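Local structure of inosine-uridine preferring nucleoside hydrolase family protein (Bacillus anthracis, 2C40) at residues L204-W212 and L224-P233. The protein belongs to the inosine-uridine preferring nucleoside hydrolase family and holds a calcium ion and an alpha-D-ribofuranose in its pocket. Sequence-based numbering, arbitrary orientation.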
loop_
_atom_site.group_PDB
_atom_site.type_symbol
_atom_site.label_atom_id
_atom_site.label_comp_id
_atom_site.label_asym_id
_atom_site.label_seq_id
_atom_site.Cartn_x
_atom_site.Cartn_y
_atom_site.Cartn_z
ATOM N N LEU A 204 -7.207 11.438 -11.685
ATOM C CA LEU A 204 -7.377 9.982 -11.639
ATOM C C LEU A 204 -8.621 9.754 -10.832
ATOM O O LEU A 204 -8.718 10.151 -9.657
ATOM C CB LEU A 204 -6.248 9.233 -10.979
ATOM C CG LEU A 204 -5.865 7.811 -11.482
ATOM C CD1 LEU A 204 -5.503 7.012 -10.303
ATOM C CD2 LEU A 204 -6.874 7.080 -12.308
ATOM N N THR A 205 -9.528 9.038 -11.462
ATOM C CA THR A 205 -10.861 8.892 -10.996
ATOM C C THR A 205 -11.118 7.383 -10.708
ATOM O O THR A 205 -10.399 6.518 -11.205
ATOM C CB THR A 205 -11.693 9.554 -12.118
ATOM O OG1 THR A 205 -12.633 10.468 -11.569
ATOM C CG2 THR A 205 -12.313 8.583 -13.018
ATOM N N ILE A 206 -12.110 7.076 -9.883
ATOM C CA ILE A 206 -12.522 5.688 -9.649
ATOM C C ILE A 206 -12.932 5.006 -10.979
ATOM O O ILE A 206 -12.539 3.871 -11.240
ATOM C CB ILE A 206 -13.701 5.604 -8.570
ATOM C CG1 ILE A 206 -13.210 5.960 -7.161
ATOM C CG2 ILE A 206 -14.392 4.228 -8.570
ATOM C CD1 ILE A 206 -14.395 6.482 -6.205
ATOM N N ASP A 207 -13.720 5.707 -11.803
ATOM C CA ASP A 207 -14.104 5.223 -13.127
ATOM C C ASP A 207 -12.919 4.832 -13.997
ATOM O O ASP A 207 -13.014 3.918 -14.792
ATOM C CB ASP A 207 -14.950 6.267 -13.870
ATOM N N ILE A 208 -11.789 5.488 -13.811
ATOM C CA ILE A 208 -10.575 5.175 -14.588
ATOM C C ILE A 208 -9.837 3.992 -13.989
ATOM O O ILE A 208 -9.354 3.130 -14.716
ATOM C CB ILE A 208 -9.658 6.434 -14.752
ATOM C CG1 ILE A 208 -10.315 7.390 -15.750
ATOM C CG2 ILE A 208 -8.265 6.071 -15.206
ATOM C CD1 ILE A 208 -9.753 8.764 -15.751
ATOM N N ARG A 209 -9.741 3.974 -12.663
ATOM C CA ARG A 209 -9.178 2.830 -11.933
ATOM C C ARG A 209 -9.955 1.570 -12.263
ATOM O O ARG A 209 -9.357 0.554 -12.536
ATOM C CB ARG A 209 -9.188 3.095 -10.433
ATOM C CG ARG A 209 -8.243 4.229 -9.940
ATOM C CD ARG A 209 -8.662 4.697 -8.513
ATOM N NE ARG A 209 -7.898 5.849 -8.054
ATOM C CZ ARG A 209 -6.770 5.800 -7.332
ATOM N NH1 ARG A 209 -6.252 4.623 -6.909
ATOM N NH2 ARG A 209 -6.143 6.952 -7.017
ATOM N N GLU A 210 -11.277 1.638 -12.261
ATOM C CA GLU A 210 -12.078 0.471 -12.571
ATOM C C GLU A 210 -11.921 -0.033 -13.990
ATOM O O GLU A 210 -11.977 -1.226 -14.202
ATOM C CB GLU A 210 -13.567 0.721 -12.346
ATOM C CG GLU A 210 -13.906 0.909 -10.893
ATOM C CD GLU A 210 -15.355 1.289 -10.646
ATOM O OE1 GLU A 210 -15.762 1.161 -9.460
ATOM O OE2 GLU A 210 -16.060 1.710 -11.613
ATOM N N GLN A 211 -11.818 0.890 -14.942
ATOM C CA GLN A 211 -11.646 0.570 -16.350
ATOM C C GLN A 211 -10.266 -0.042 -16.617
ATOM O O GLN A 211 -10.121 -0.919 -17.455
ATOM C CB GLN A 211 -11.848 1.816 -17.218
ATOM N N TRP A 212 -9.261 0.379 -15.870
ATOM C CA TRP A 212 -7.981 -0.336 -15.846
ATOM C C TRP A 212 -8.060 -1.749 -15.280
ATOM O O TRP A 212 -7.482 -2.662 -15.869
ATOM C CB TRP A 212 -6.913 0.472 -15.083
ATOM C CG TRP A 212 -6.363 1.651 -15.889
ATOM C CD1 TRP A 212 -6.415 1.793 -17.230
ATOM C CD2 TRP A 212 -5.646 2.787 -15.394
ATOM N NE1 TRP A 212 -5.794 2.927 -17.601
ATOM C CE2 TRP A 212 -5.316 3.573 -16.502
ATOM C CE3 TRP A 212 -5.248 3.204 -14.135
ATOM C CZ2 TRP A 212 -4.618 4.776 -16.394
ATOM C CZ3 TRP A 212 -4.573 4.388 -14.011
ATOM C CH2 TRP A 212 -4.262 5.171 -15.129
ATOM N N LEU A 224 0.069 -1.075 -13.621
ATOM C CA LEU A 224 -0.455 0.264 -13.333
ATOM C C LEU A 224 -1.467 0.241 -12.205
ATOM O O LEU A 224 -1.391 1.060 -11.310
ATOM C CB LEU A 224 -1.185 0.878 -14.543
ATOM C CG LEU A 224 -0.494 1.747 -15.539
ATOM C CD1 LEU A 224 -1.494 2.013 -16.715
ATOM C CD2 LEU A 224 -0.034 3.071 -14.856
ATOM N N GLY A 225 -2.445 -0.655 -12.282
ATOM C CA GLY A 225 -3.425 -0.782 -11.213
ATOM C C GLY A 225 -2.877 -1.132 -9.827
ATOM O O GLY A 225 -3.350 -0.613 -8.833
ATOM N N GLN A 226 -1.905 -2.025 -9.754
ATOM C CA GLN A 226 -1.240 -2.357 -8.482
ATOM C C GLN A 226 -0.560 -1.123 -7.917
ATOM O O GLN A 226 -0.744 -0.780 -6.745
ATOM C CB GLN A 226 -0.241 -3.481 -8.687
ATOM C CG GLN A 226 -0.990 -4.799 -8.882
ATOM C CD GLN A 226 -0.102 -5.943 -9.281
ATOM O OE1 GLN A 226 0.850 -6.255 -8.600
ATOM N NE2 GLN A 226 -0.454 -6.612 -10.365
ATOM N N CYS A 227 0.181 -0.420 -8.765
ATOM C CA CYS A 227 0.801 0.812 -8.358
ATOM C C CYS A 227 -0.219 1.806 -7.735
ATOM O O CYS A 227 0.018 2.303 -6.644
ATOM C CB CYS A 227 1.550 1.409 -9.508
ATOM S SG CYS A 227 3.099 0.506 -9.830
ATOM N N TYR A 228 -1.381 2.014 -8.369
ATOM C CA TYR A 228 -2.349 2.997 -7.866
ATOM C C TYR A 228 -3.239 2.549 -6.697
ATOM O O TYR A 228 -3.874 3.374 -6.067
ATOM C CB TYR A 228 -3.147 3.566 -9.041
ATOM C CG TYR A 228 -2.281 4.547 -9.816
ATOM C CD1 TYR A 228 -1.912 4.310 -11.139
ATOM C CD2 TYR A 228 -1.762 5.683 -9.169
ATOM C CE1 TYR A 228 -1.114 5.197 -11.808
ATOM C CE2 TYR A 228 -0.953 6.534 -9.794
ATOM C CZ TYR A 228 -0.605 6.303 -11.129
ATOM O OH TYR A 228 0.209 7.213 -11.766
ATOM N N ALA A 229 -3.233 1.256 -6.387
ATOM C CA ALA A 229 -3.899 0.689 -5.229
ATOM C C ALA A 229 -3.291 1.208 -3.930
ATOM O O ALA A 229 -3.935 1.307 -2.891
ATOM C CB ALA A 229 -3.745 -0.818 -5.283
ATOM N N ILE A 230 -1.999 1.450 -4.008
ATOM C CA ILE A 230 -1.146 2.034 -2.947
ATOM C C ILE A 230 -1.550 3.480 -2.567
ATOM O O ILE A 230 -1.226 3.994 -1.520
ATOM C CB ILE A 230 0.334 1.969 -3.489
ATOM C CG1 ILE A 230 0.815 0.488 -3.439
ATOM C CG2 ILE A 230 1.226 2.928 -2.794
ATOM C CD1 ILE A 230 2.235 0.127 -4.094
ATOM N N VAL A 231 -2.273 4.129 -3.443
ATOM C CA VAL A 231 -2.697 5.477 -3.242
ATOM C C VAL A 231 -4.205 5.540 -3.654
ATOM O O VAL A 231 -4.594 6.275 -4.556
ATOM C CB VAL A 231 -1.688 6.344 -4.044
ATOM C CG1 VAL A 231 -2.102 6.594 -5.477
ATOM C CG2 VAL A 231 -1.324 7.601 -3.294
ATOM N N PRO A 232 -5.046 4.733 -2.987
ATOM C CA PRO A 232 -6.396 4.465 -3.421
ATOM C C PRO A 232 -7.417 5.557 -3.010
ATOM O O PRO A 232 -7.092 6.461 -2.222
ATOM C CB PRO A 232 -6.715 3.172 -2.677
ATOM C CG PRO A 232 -6.102 3.397 -1.399
ATOM C CD PRO A 232 -4.788 4.066 -1.708
ATOM N N PRO A 233 -8.652 5.457 -3.530
ATOM C CA PRO A 233 -9.682 6.401 -3.105
ATOM C C PRO A 233 -10.091 6.087 -1.636
ATOM O O PRO A 233 -10.189 4.924 -1.268
ATOM C CB PRO A 233 -10.820 6.172 -4.119
ATOM C CG PRO A 233 -10.235 5.258 -5.215
ATOM C CD PRO A 233 -9.168 4.465 -4.500
#
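Tyr228 O takes two N-H groups from opposite faces of its carbonyl plane: Arg209 NH1 at 2.8 Å, well above that plane, and the backbone N of Val231 within its own turn. Arg209 NH2 gives a second bond, 3.0 Å to Val231 O, to which NH1 adds a weak one. With CG anti to its carbonyl carbon (chi1 -67°) and the chain extended to NE, Arg209 reaches both carbonyls from helix 206-214. Pro233 CD lies over one guanidinium face, toward its rim, 3.9 Å from Arg209 CZ. Leu204 CD1 is shared, lying over the opposite rim and a face of the Tyr228 ring. Pro233 CG meets Ile206 CG1 at 3.6 Å. The axes of 206-212 and 224-229 run roughly antiparallel (140°); farther along them Leu224 CD1 makes a CH-pi contact over the six-membered ring of Trp212, and Trp212 CZ3 approaches Tyr228 CD1 obliquely at 3.9 Å. Helix 296-308 touches Trp212 and Leu224, while Pro232 packs on Tyr83 of the second subunit. Two consecutive helices of the nucleoside hydrolase fold are thus joined by polar and apolar contacts, the Val231 side chain about 9 Å from the alpha-D-ribofuranose; the guanidinium probably offsets the carbonyls' partial negative charge.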